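Local coordinates for protein fructose transport system repressor FruR (Pseudomonas putida, PDB 3O74) that regulates transcription, probably by binding DNA as a LacI-family repressor and activator, with fructose 1-phosphate as its preferred effector, at residues D182-T187 against Q193-T198; A124-R129 against Q171-D176. One frame throughout, in Å; residues are numbered along the deposited sequence.

Interactions 1 and 2 are both buried contacts, each between a strand and a helix of the same lobe. Their strands, 183-186 and 122-128, are parallel neighbours in one sheet, joined by backbone hydrogen bonds such as Val185 N to Ala124 O. The two helices, 189-201 and 163-177, cover the same face of that sheet. Interaction 1 lies within one beta-alpha-beta unit and is local in sequence. Interaction 2 joins parts of the chain 42 residues apart. Both are apolar. They differ in composition: interaction 1 includes a threonine methyl whose hydroxyl is bonded within the sheet, whereas interaction 2 is made by aliphatic side chains alone.

Interaction 1. Residues D182-T187 against Q193-T198; sequences DALVTT and QGVFDT
Val195, on the helix, packs against Leu184 and Thr186 on the strand. Its CB is bonded to two methyl groups, and both of them point to the sheet. CG1 lies trans to the backbone N (chi1 164°) and meets CD2 of Leu184 at 4.0 Å. CG2, the other branch, touches two residues. It lies 4.0 Å from Leu184 CD2 and also 4.0 Å from CG2 of Thr186. One methyl of Val195 therefore bridges two strand residues, while both methyls share the same leucine branch. The side chains meet end on.

Leu184 uses one branch for this contact. Its CD2 faces the fork of Val195. Its CD1 is turned to strand 122-128 and packs on the carbonyl O of Ala124.

Thr186 presents its methyl to the helix. Its chi1 of 54° leaves OG1 to serve the sheet, where it is hydrogen-bonded to OG1 of Thr213 on strand 210-214. The buried hydroxyl is thus satisfied, while CG2 of the same residue joins the apolar layer. The methyl-methyl distances are ordinary van der Waals contacts.

The contact lies inside the beta-alpha-beta unit made by strand 183-186, helix 189-201 and strand 210-214. Further round the helix, Phe196 packs on Gln218 of the second subunit, so helix 189-201 links the sheet to the dimer interface. Val185, between the two contacting strand residues, packs on Leu111 and Leu115 of helix 104-116, which covers the other face of the sheet. Helix 163-177 lies beside helix 189-201 on the same face, with Met170 and Ile174 against Thr198.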
ATOM      1  N   ASP B 182       9.032 -26.864 -12.189  1.00 38.58           N
ATOM      2  CA  ASP B 182       7.878 -27.533 -11.607  1.00 37.47           C
ATOM      3  C   ASP B 182       7.369 -26.784 -10.380  1.00 34.75           C
ATOM      4  O   ASP B 182       6.183 -26.835 -10.059  1.00 39.54           O
ATOM      5  CB  ASP B 182       8.212 -28.976 -11.242  1.00 41.16           C
ATOM      6  CG  ASP B 182       8.283 -29.882 -12.456  1.00 51.06           C
ATOM      7  OD1 ASP B 182       7.993 -29.410 -13.577  1.00 48.20           O
ATOM      8  OD2 ASP B 182       8.624 -31.070 -12.285  1.00 53.67           O
ATOM      9  N   ALA B 183       8.272 -26.081  -9.703  1.00 31.16           N
ATOM     10  CA  ALA B 183       7.928 -25.378  -8.472  1.00 31.77           C
ATOM     11  C   ALA B 183       8.745 -24.103  -8.321  1.00 30.71           C
ATOM     12  O   ALA B 183       9.891 -24.028  -8.770  1.00 29.67           O
ATOM     13  CB  ALA B 183       8.135 -26.286  -7.261  1.00 29.11           C
ATOM     14  N   LEU B 184       8.154 -23.104  -7.678  1.00 28.39           N
ATOM     15  CA  LEU B 184       8.804 -21.810  -7.541  1.00 29.89           C
ATOM     16  C   LEU B 184       8.449 -21.127  -6.228  1.00 27.77           C
ATOM     17  O   LEU B 184       7.283 -21.069  -5.835  1.00 33.13           O
ATOM     18  CB  LEU B 184       8.423 -20.897  -8.705  1.00 29.39           C
ATOM     19  CG  LEU B 184       8.900 -19.449  -8.576  1.00 30.53           C
ATOM     20  CD1 LEU B 184      10.401 -19.372  -8.777  1.00 29.48           C
ATOM     21  CD2 LEU B 184       8.181 -18.545  -9.568  1.00 32.44           C
ATOM     22  N   VAL B 185       9.470 -20.605  -5.558  1.00 22.53           N
ATOM     23  CA  VAL B 185       9.273 -19.782  -4.373  1.00 24.31           C
ATOM     24  C   VAL B 185       9.778 -18.373  -4.648  1.00 25.40           C
ATOM     25  O   VAL B 185      10.898 -18.197  -5.129  1.00 24.61           O
ATOM     26  CB  VAL B 185      10.029 -20.349  -3.159  1.00 28.64           C
ATOM     27  CG1 VAL B 185       9.974 -19.373  -1.986  1.00 30.97           C
ATOM     28  CG2 VAL B 185       9.460 -21.699  -2.763  1.00 33.14           C
ATOM     29  N   THR B 186       8.945 -17.373  -4.365  1.00 20.98           N
ATOM     30  CA  THR B 186       9.387 -15.984  -4.410  1.00 22.12           C
ATOM     31  C   THR B 186       9.507 -15.461  -2.984  1.00 21.16           C
ATOM     32  O   THR B 186       8.658 -15.743  -2.135  1.00 23.83           O
ATOM     33  CB  THR B 186       8.416 -15.091  -5.205  1.00 23.06           C
ATOM     34  OG1 THR B 186       7.095 -15.235  -4.671  1.00 26.81           O
ATOM     35  CG2 THR B 186       8.400 -15.486  -6.672  1.00 28.08           C
ATOM     36  N   THR B 187      10.562 -14.699  -2.721  1.00 21.55           N
ATOM     37  CA  THR B 187      10.830 -14.216  -1.371  1.00 18.55           C
ATOM     38  C   THR B 187      10.021 -12.968  -1.031  1.00 21.35           C
ATOM     39  O   THR B 187      10.127 -12.435   0.073  1.00 22.48           O
ATOM     40  CB  THR B 187      12.316 -13.922  -1.168  1.00 18.71           C
ATOM     41  OG1 THR B 187      12.715 -12.847  -2.029  1.00 20.86           O
ATOM     42  CG2 THR B 187      13.151 -15.180  -1.463  1.00 19.73           C
ATOM     43  N   GLN B 193       4.533 -10.702  -8.429  1.00 24.87           N
ATOM     44  CA  GLN B 193       3.763  -9.910  -9.381  1.00 28.27           C
ATOM     45  C   GLN B 193       4.438  -9.883 -10.743  1.00 26.65           C
ATOM     46  O   GLN B 193       3.773  -9.942 -11.780  1.00 27.52           O
ATOM     47  CB  GLN B 193       3.587  -8.482  -8.875  1.00 28.92           C
ATOM     48  CG  GLN B 193       2.709  -8.352  -7.655  1.00 27.87           C
ATOM     49  CD  GLN B 193       2.469  -6.904  -7.289  1.00 35.20           C
ATOM     50  OE1 GLN B 193       1.926  -6.137  -8.081  1.00 42.44           O
ATOM     51  NE2 GLN B 193       2.880  -6.521  -6.090  1.00 35.86           N
ATOM     52  N   GLY B 194       5.764  -9.781 -10.734  1.00 25.80           N
ATOM     53  CA  GLY B 194       6.531  -9.799 -11.965  1.00 22.17           C
ATOM     54  C   GLY B 194       6.455 -11.169 -12.607  1.00 22.17           C
ATOM     55  O   GLY B 194       6.369 -11.294 -13.830  1.00 25.84           O
ATOM     56  N   VAL B 195       6.486 -12.202 -11.770  1.00 22.62           N
ATOM     57  CA  VAL B 195       6.334 -13.570 -12.240  1.00 21.27           C
ATOM     58  C   VAL B 195       5.008 -13.712 -12.988  1.00 21.71           C
ATOM     59  O   VAL B 195       4.957 -14.298 -14.064  1.00 26.08           O
ATOM     60  CB  VAL B 195       6.391 -14.575 -11.075  1.00 24.07           C
ATOM     61  CG1 VAL B 195       5.846 -15.923 -11.509  1.00 24.72           C
ATOM     62  CG2 VAL B 195       7.823 -14.707 -10.544  1.00 23.37           C
ATOM     63  N   PHE B 196       3.939 -13.164 -12.417  1.00 22.02           N
ATOM     64  CA  PHE B 196       2.630 -13.226 -13.056  1.00 27.31           C
ATOM     65  C   PHE B 196       2.627 -12.518 -14.404  1.00 25.43           C
ATOM     66  O   PHE B 196       1.936 -12.940 -15.331  1.00 27.65           O
ATOM     67  CB  PHE B 196       1.548 -12.623 -12.153  1.00 28.04           C
ATOM     68  CG  PHE B 196       1.203 -13.471 -10.962  1.00 31.01           C
ATOM     69  CD1 PHE B 196       1.438 -14.839 -10.976  1.00 32.91           C
ATOM     70  CD2 PHE B 196       0.636 -12.907  -9.831  1.00 30.52           C
ATOM     71  CE1 PHE B 196       1.120 -15.631  -9.880  1.00 29.88           C
ATOM     72  CE2 PHE B 196       0.312 -13.694  -8.730  1.00 29.62           C
ATOM     73  CZ  PHE B 196       0.554 -15.059  -8.758  1.00 27.39           C
ATOM     74  N   ASP B 197       3.386 -11.432 -14.512  1.00 29.40           N
ATOM     75  CA  ASP B 197       3.487 -10.717 -15.782  1.00 31.86           C
ATOM     76  C   ASP B 197       4.105 -11.611 -16.841  1.00 35.56           C
ATOM     77  O   ASP B 197       3.645 -11.659 -17.988  1.00 33.57           O
ATOM     78  CB  ASP B 197       4.331  -9.454 -15.633  1.00 32.64           C
ATOM     79  CG  ASP B 197       3.612  -8.357 -14.883  1.00 35.44           C
ATOM     80  OD1 ASP B 197       2.368  -8.289 -14.972  1.00 36.30           O
ATOM     81  OD2 ASP B 197       4.294  -7.563 -14.202  1.00 40.56           O
ATOM     82  N   THR B 198       5.156 -12.319 -16.450  1.00 28.46           N
ATOM     83  CA  THR B 198       5.850 -13.203 -17.371  1.00 29.23           C
ATOM     84  C   THR B 198       4.933 -14.342 -17.793  1.00 29.72           C
ATOM     85  O   THR B 198       4.830 -14.660 -18.975  1.00 32.62           O
ATOM     86  CB  THR B 198       7.141 -13.761 -16.746  1.00 32.80           C
ATOM     87  OG1 THR B 198       8.035 -12.676 -16.468  1.00 34.05           O
ATOM     88  CG2 THR B 198       7.815 -14.732 -17.695  1.00 34.16           C
TER

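Interaction 2. Residues A124-R129 against Q171-D176; sequences ALIGAR and QQLIDD
Ala124 and Leu173 are where the two backbones come nearest, with their CA atoms 8.2 Å apart, a gap bridged by a leucine from the helix and an alanine methyl from the strand. Leu173 is the one residue of helix segment 171-176 that reaches strand segment 124-129. Its CG stands opposite the backbone N across the CA-CB bond (chi1 177°), and this carries both terminal methyls down to the strand. CD2 lies 3.6 Å from CB of Ala124, which is close packing. CD1 also touches that CB, at 4.0 Å. The alanine methyl therefore meets both prongs of the leucine.

Ile126, two residues along the strand, faces the same helix. Its chain runs out in an extended form (chi2 178°), and CD1 at its end comes within 4.4 Å of Leu173 CD2. This is a looser touch. Ile126 also packs on Val195 of helix 189-201, so it is shared between two helices. Leu125, between the two contacting strand residues, points from the opposite face of the sheet.

Strand 122-128 lies between strands 152-158 and 183-186. Helix 163-177 connects those two flanking strands in the chain. Strand 152-158, helix 163-177 and strand 183-186 form a beta-alpha-beta crossover that passes over strand 122-128. Leu173 also touches Arg154 and Tyr156 of strand 152-158, and Asp176 OD2 is hydrogen-bonded to Tyr156 OH.

Methyl groups alone make this contact. Its hold comes from burial and fit, without the directional demand of polar bonds.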
ATOM      1  N   ALA B 124      12.831 -23.577  -8.115  1.00 32.60           N
ATOM      2  CA  ALA B 124      13.624 -22.363  -8.178  1.00 34.76           C
ATOM      3  C   ALA B 124      13.266 -21.397  -7.062  1.00 31.19           C
ATOM      4  O   ALA B 124      12.159 -21.425  -6.523  1.00 27.73           O
ATOM      5  CB  ALA B 124      13.463 -21.692  -9.531  1.00 38.17           C
ATOM      6  N   LEU B 125      14.230 -20.553  -6.721  1.00 28.68           N
ATOM      7  CA  LEU B 125      14.016 -19.464  -5.789  1.00 27.87           C
ATOM      8  C   LEU B 125      14.237 -18.153  -6.530  1.00 28.09           C
ATOM      9  O   LEU B 125      15.259 -17.967  -7.192  1.00 28.32           O
ATOM     10  CB  LEU B 125      14.993 -19.558  -4.621  1.00 29.96           C
ATOM     11  CG  LEU B 125      14.979 -18.347  -3.695  1.00 30.76           C
ATOM     12  CD1 LEU B 125      13.848 -18.459  -2.682  1.00 29.02           C
ATOM     13  CD2 LEU B 125      16.325 -18.210  -2.994  1.00 35.90           C
ATOM     14  N   ILE B 126      13.268 -17.255  -6.434  1.00 22.49           N
ATOM     15  CA  ILE B 126      13.420 -15.924  -6.990  1.00 22.66           C
ATOM     16  C   ILE B 126      13.402 -14.918  -5.846  1.00 24.30           C
ATOM     17  O   ILE B 126      12.435 -14.834  -5.094  1.00 22.63           O
ATOM     18  CB  ILE B 126      12.314 -15.610  -8.004  1.00 22.01           C
ATOM     19  CG1 ILE B 126      12.611 -16.296  -9.342  1.00 23.78           C
ATOM     20  CG2 ILE B 126      12.174 -14.100  -8.205  1.00 23.89           C
ATOM     21  CD1 ILE B 126      11.536 -16.083 -10.403  1.00 30.80           C
ATOM     22  N   GLY B 127      14.486 -14.162  -5.727  1.00 23.78           N
ATOM     23  CA  GLY B 127      14.638 -13.207  -4.651  1.00 26.41           C
ATOM     24  C   GLY B 127      15.352 -11.966  -5.141  1.00 24.95           C
ATOM     25  O   GLY B 127      15.538 -11.790  -6.338  1.00 24.59           O
ATOM     26  N   ALA B 128      15.757 -11.108  -4.214  1.00 20.96           N
ATOM     27  CA  ALA B 128      16.393  -9.843  -4.559  1.00 22.68           C
ATOM     28  C   ALA B 128      17.174  -9.325  -3.366  1.00 22.75           C
ATOM     29  O   ALA B 128      16.927  -9.736  -2.233  1.00 28.08           O
ATOM     30  CB  ALA B 128      15.349  -8.819  -4.998  1.00 23.40           C
ATOM     31  N   ARG B 129      18.120  -8.427  -3.625  1.00 24.01           N
ATOM     32  CA  ARG B 129      18.948  -7.861  -2.565  1.00 28.10           C
ATOM     33  C   ARG B 129      19.569  -8.959  -1.716  1.00 21.86           C
ATOM     34  O   ARG B 129      19.346  -9.005  -0.510  1.00 25.39           O
ATOM     35  CB  ARG B 129      18.110  -6.942  -1.677  1.00 26.01           C
ATOM     36  CG  ARG B 129      17.472  -5.788  -2.419  1.00 34.38           C
ATOM     37  CD  ARG B 129      18.526  -5.017  -3.188  1.00 45.03           C
ATOM     38  NE  ARG B 129      18.356  -3.576  -3.047  1.00 48.91           N
ATOM     39  CZ  ARG B 129      18.655  -2.898  -1.945  1.00 51.14           C
ATOM     40  NH1 ARG B 129      19.131  -3.534  -0.883  1.00 52.66           N
ATOM     41  NH2 ARG B 129      18.474  -1.587  -1.899  1.00 51.28           N
ATOM     42  N   GLN B 171      11.850 -14.501 -16.556  1.00 37.29           N
ATOM     43  CA  GLN B 171      12.250 -14.684 -17.950  1.00 41.83           C
ATOM     44  C   GLN B 171      13.585 -15.406 -18.031  1.00 42.75           C
ATOM     45  O   GLN B 171      13.726 -16.400 -18.743  1.00 44.16           O
ATOM     46  CB  GLN B 171      12.364 -13.338 -18.667  1.00 47.63           C
ATOM     47  CG  GLN B 171      11.096 -12.876 -19.346  1.00 53.72           C
ATOM     48  CD  GLN B 171      10.684 -13.775 -20.495  1.00 55.69           C
ATOM     49  OE1 GLN B 171      11.471 -14.584 -20.991  1.00 54.23           O
ATOM     50  NE2 GLN B 171       9.438 -13.634 -20.926  1.00 57.17           N
ATOM     51  N   GLN B 172      14.562 -14.892 -17.292  1.00 44.95           N
ATOM     52  CA  GLN B 172      15.903 -15.460 -17.271  1.00 45.27           C
ATOM     53  C   GLN B 172      15.846 -16.922 -16.841  1.00 41.31           C
ATOM     54  O   GLN B 172      16.562 -17.764 -17.378  1.00 44.68           O
ATOM     55  CB  GLN B 172      16.792 -14.648 -16.324  1.00 51.04           C
ATOM     56  CG  GLN B 172      18.229 -15.124 -16.206  1.00 64.92           C
ATOM     57  CD  GLN B 172      19.048 -14.247 -15.270  1.00 72.76           C
ATOM     58  OE1 GLN B 172      20.012 -14.705 -14.654  1.00 73.75           O
ATOM     59  NE2 GLN B 172      18.661 -12.980 -15.155  1.00 74.61           N
ATOM     60  N   LEU B 173      14.981 -17.214 -15.877  1.00 38.26           N
ATOM     61  CA  LEU B 173      14.787 -18.577 -15.394  1.00 36.22           C
ATOM     62  C   LEU B 173      14.216 -19.476 -16.484  1.00 39.98           C
ATOM     63  O   LEU B 173      14.747 -20.554 -16.764  1.00 41.77           O
ATOM     64  CB  LEU B 173      13.849 -18.578 -14.186  1.00 32.62           C
ATOM     65  CG  LEU B 173      13.503 -19.951 -13.609  1.00 36.75           C
ATOM     66  CD1 LEU B 173      14.771 -20.685 -13.196  1.00 40.30           C
ATOM     67  CD2 LEU B 173      12.547 -19.821 -12.432  1.00 39.19           C
ATOM     68  N   ILE B 174      13.124 -19.030 -17.095  1.00 35.30           N
ATOM     69  CA  ILE B 174      12.486 -19.784 -18.169  1.00 34.12           C
ATOM     70  C   ILE B 174      13.452 -20.006 -19.325  1.00 40.33           C
ATOM     71  O   ILE B 174      13.550 -21.110 -19.861  1.00 43.69           O
ATOM     72  CB  ILE B 174      11.226 -19.055 -18.680  1.00 31.55           C
ATOM     73  CG1 ILE B 174      10.121 -19.123 -17.627  1.00 33.48           C
ATOM     74  CG2 ILE B 174      10.746 -19.654 -20.004  1.00 37.60           C
ATOM     75  CD1 ILE B 174       8.951 -18.197 -17.908  1.00 35.14           C
ATOM     76  N   ASP B 175      14.170 -18.953 -19.702  1.00 45.42           N
ATOM     77  CA  ASP B 175      15.149 -19.048 -20.779  1.00 51.46           C
ATOM     78  C   ASP B 175      16.262 -20.035 -20.434  1.00 52.67           C
ATOM     79  O   ASP B 175      16.833 -20.663 -21.324  1.00 55.60           O
ATOM     80  CB  ASP B 175      15.736 -17.669 -21.107  1.00 54.92           C
ATOM     81  CG  ASP B 175      14.714 -16.728 -21.732  1.00 64.98           C
ATOM     82  OD1 ASP B 175      13.552 -17.143 -21.923  1.00 71.22           O
ATOM     83  OD2 ASP B 175      15.076 -15.569 -22.034  1.00 66.89           O
ATOM     84  N   ASP B 176      16.558 -20.180 -19.144  1.00 47.41           N
ATOM     85  CA  ASP B 176      17.648 -21.051 -18.696  1.00 52.20           C
ATOM     86  C   ASP B 176      17.250 -22.519 -18.514  1.00 46.32           C
ATOM     87  O   ASP B 176      18.088 -23.411 -18.648  1.00 42.77           O
ATOM     88  CB  ASP B 176      18.288 -20.503 -17.414  1.00 56.68           C
ATOM     89  CG  ASP B 176      19.108 -19.247 -17.660  1.00 62.75           C
ATOM     90  OD1 ASP B 176      19.256 -18.851 -18.833  1.00 66.55           O
ATOM     91  OD2 ASP B 176      19.607 -18.655 -16.680  1.00 63.92           O
TER